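Long-range contact in greglin (PDB 4GI3), which inhibits serine proteases, most strongly subtilisin and human neutrophil elastase, and also chymotrypsin, pancreatic elastase and cathepsin G: residues 41-46 with 64-69. Numbering follows the deposited sequence.
Sequences FYLFVN and VPREMC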
loop_
_atom_site.group_PDB
_atom_site.type_symbol
_atom_site.label_atom_id
_atom_site.label_comp_id
_atom_site.label_asym_id
_atom_site.label_seq_id
_atom_site.Cartn_x
_atom_site.Cartn_y
_atom_site.Cartn_z
ATOM N N PHE B 41 16.582 -24.253 -1.756
ATOM C CA PHE B 41 15.415 -23.684 -1.075
ATOM C C PHE B 41 15.408 -22.151 -1.051
ATOM O O PHE B 41 16.375 -21.536 -0.600
ATOM C CB PHE B 41 15.258 -24.257 0.334
ATOM C CG PHE B 41 15.157 -25.764 0.364
ATOM C CD1 PHE B 41 16.266 -26.545 0.675
ATOM C CD2 PHE B 41 13.963 -26.405 0.056
ATOM C CE1 PHE B 41 16.178 -27.943 0.687
ATOM C CE2 PHE B 41 13.869 -27.799 0.092
ATOM C CZ PHE B 41 14.981 -28.560 0.396
ATOM N N TYR B 42 14.304 -21.545 -1.529
ATOM C CA TYR B 42 14.127 -20.091 -1.601
ATOM C C TYR B 42 12.863 -19.650 -0.891
ATOM O O TYR B 42 11.792 -20.196 -1.161
ATOM C CB TYR B 42 14.084 -19.630 -3.072
ATOM C CG TYR B 42 15.351 -19.929 -3.844
ATOM C CD1 TYR B 42 15.443 -21.051 -4.663
ATOM C CD2 TYR B 42 16.463 -19.097 -3.748
ATOM C CE1 TYR B 42 16.608 -21.336 -5.375
ATOM C CE2 TYR B 42 17.643 -19.383 -4.438
ATOM C CZ TYR B 42 17.711 -20.505 -5.251
ATOM O OH TYR B 42 18.867 -20.785 -5.947
ATOM N N LEU B 43 12.984 -18.678 0.039
ATOM C CA LEU B 43 11.835 -18.100 0.745
ATOM C C LEU B 43 11.403 -16.850 -0.040
ATOM O O LEU B 43 12.178 -15.905 -0.175
ATOM C CB LEU B 43 12.178 -17.759 2.209
ATOM C CG LEU B 43 11.005 -17.391 3.133
ATOM C CD1 LEU B 43 10.194 -18.616 3.533
ATOM C CD2 LEU B 43 11.494 -16.701 4.394
ATOM N N PHE B 44 10.217 -16.892 -0.648
ATOM C CA PHE B 44 9.700 -15.766 -1.422
ATOM C C PHE B 44 8.775 -14.941 -0.526
ATOM O O PHE B 44 8.196 -15.484 0.405
ATOM C CB PHE B 44 8.954 -16.264 -2.670
ATOM C CG PHE B 44 9.814 -16.624 -3.856
ATOM C CD1 PHE B 44 10.450 -17.862 -3.927
ATOM C CD2 PHE B 44 9.977 -15.738 -4.913
ATOM C CE1 PHE B 44 11.237 -18.200 -5.032
ATOM C CE2 PHE B 44 10.750 -16.084 -6.026
ATOM C CZ PHE B 44 11.367 -17.319 -6.081
ATOM N N VAL B 45 8.654 -13.621 -0.780
ATOM C CA VAL B 45 7.811 -12.754 0.052
ATOM C C VAL B 45 6.321 -13.162 0.106
ATOM O O VAL B 45 5.668 -12.918 1.110
ATOM C CB VAL B 45 8.017 -11.252 -0.245
ATOM C CG1 VAL B 45 9.430 -10.821 0.156
ATOM C CG2 VAL B 45 7.774 -10.955 -1.710
ATOM N N ASN B 46 5.824 -13.807 -0.958
ATOM C CA ASN B 46 4.460 -14.331 -1.079
ATOM C C ASN B 46 4.329 -15.251 -2.288
ATOM O O ASN B 46 5.221 -15.271 -3.150
ATOM C CB ASN B 46 3.407 -13.192 -1.133
ATOM C CG ASN B 46 3.587 -12.213 -2.249
ATOM O OD1 ASN B 46 3.752 -12.574 -3.420
ATOM N ND2 ASN B 46 3.514 -10.930 -1.911
ATOM N N VAL B 64 7.218 -26.501 -0.028
ATOM C CA VAL B 64 7.752 -27.375 1.020
ATOM C C VAL B 64 7.533 -26.680 2.375
ATOM O O VAL B 64 7.309 -25.458 2.368
ATOM C CB VAL B 64 9.265 -27.709 0.764
ATOM C CG1 VAL B 64 9.474 -28.455 -0.552
ATOM C CG2 VAL B 64 10.155 -26.465 0.829
ATOM N N PRO B 65 7.588 -27.384 3.542
ATOM C CA PRO B 65 7.428 -26.677 4.824
ATOM C C PRO B 65 8.503 -25.591 5.002
ATOM O O PRO B 65 9.614 -25.704 4.467
ATOM C CB PRO B 65 7.569 -27.796 5.872
ATOM C CG PRO B 65 7.254 -29.056 5.131
ATOM C CD PRO B 65 7.817 -28.831 3.763
ATOM N N ARG B 66 8.127 -24.505 5.684
ATOM C CA ARG B 66 8.953 -23.323 5.950
ATOM C C ARG B 66 10.363 -23.659 6.500
ATOM O O ARG B 66 11.342 -23.039 6.082
ATOM C CB ARG B 66 8.206 -22.400 6.914
ATOM C CG ARG B 66 8.701 -20.964 6.918
ATOM C CD ARG B 66 8.155 -20.267 8.141
ATOM N NE ARG B 66 8.436 -18.832 8.155
ATOM C CZ ARG B 66 7.635 -17.902 7.648
ATOM N NH1 ARG B 66 6.507 -18.246 7.037
ATOM N NH2 ARG B 66 7.957 -16.620 7.741
ATOM N N GLU B 67 10.451 -24.672 7.387
ATOM C CA GLU B 67 11.680 -25.161 8.036
ATOM C C GLU B 67 12.828 -25.494 7.073
ATOM O O GLU B 67 13.989 -25.442 7.483
ATOM C CB GLU B 67 11.376 -26.351 8.963
ATOM C CG GLU B 67 10.456 -26.016 10.138
ATOM C CD GLU B 67 8.981 -25.736 9.873
ATOM O OE1 GLU B 67 8.465 -26.134 8.802
ATOM O OE2 GLU B 67 8.339 -25.115 10.750
ATOM N N MET B 68 12.517 -25.815 5.800
ATOM C CA MET B 68 13.511 -26.128 4.770
ATOM C C MET B 68 14.282 -24.879 4.328
ATOM O O MET B 68 15.360 -24.999 3.751
ATOM C CB MET B 68 12.841 -26.752 3.528
ATOM C CG MET B 68 12.002 -27.975 3.808
ATOM S SD MET B 68 12.972 -29.393 4.345
ATOM C CE MET B 68 12.162 -29.730 5.936
ATOM N N CYS B 69 13.682 -23.689 4.530
ATOM C CA CYS B 69 14.215 -22.387 4.124
ATOM C C CYS B 69 14.973 -21.663 5.225
ATOM O O CYS B 69 14.755 -21.907 6.424
ATOM C CB CYS B 69 13.092 -21.503 3.582
ATOM S SG CYS B 69 12.648 -21.827 1.862
#
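F41 lays its ring against M68 where strand 41-44, at one border of the three-stranded antiparallel sheet, meets the short 3-10 turn 66-68 that follows strand 61-63. A small sheet, a single helix and several disulfides are consistent with a Kazal-like inhibitor, and here the cysteine C69 can bridge to C33 of the central strand, tying the end of the turn to the sheet.

From F41 CB outward, CB lies 3.9 Å from C69 SG; CG is 3.5 Å from M68 O, and CD1 is also near that carbonyl oxygen. Over the same face, M68 CB reaches CD2 and CE2, while V64 CG2 approaches those two atoms obliquely, 3.9 Å from CD2. Chi1 (-57°) sets CG anti to the carbonyl carbon, beside the backbone N; the F41 and M68 side chains lie side by side, pointing the same way, and V64 crosses F41 at about a right angle. M68 CB makes a CH-pi contact, 3.9 Å from the F41 ring centroid and offset toward the rim. The M68 chain then bends, leaving SD oblique to the ring at 5.0 Å from the F41 centroid, a Met-aromatic contact. A broad, flat residue suits this place because one ring can reach both neighbours; an alanine here would probably leave M68 CB and V64 CG2 without their aromatic partner and open a gap beside the turn.

Two residues along, an apolar, branched leucine suits the buried position of L43, whose CD1 lies 4.1 Å from C69 CB. Between F41 and L43, C69 SG rests on the strand backbone, 3.5 Å from Y42 C.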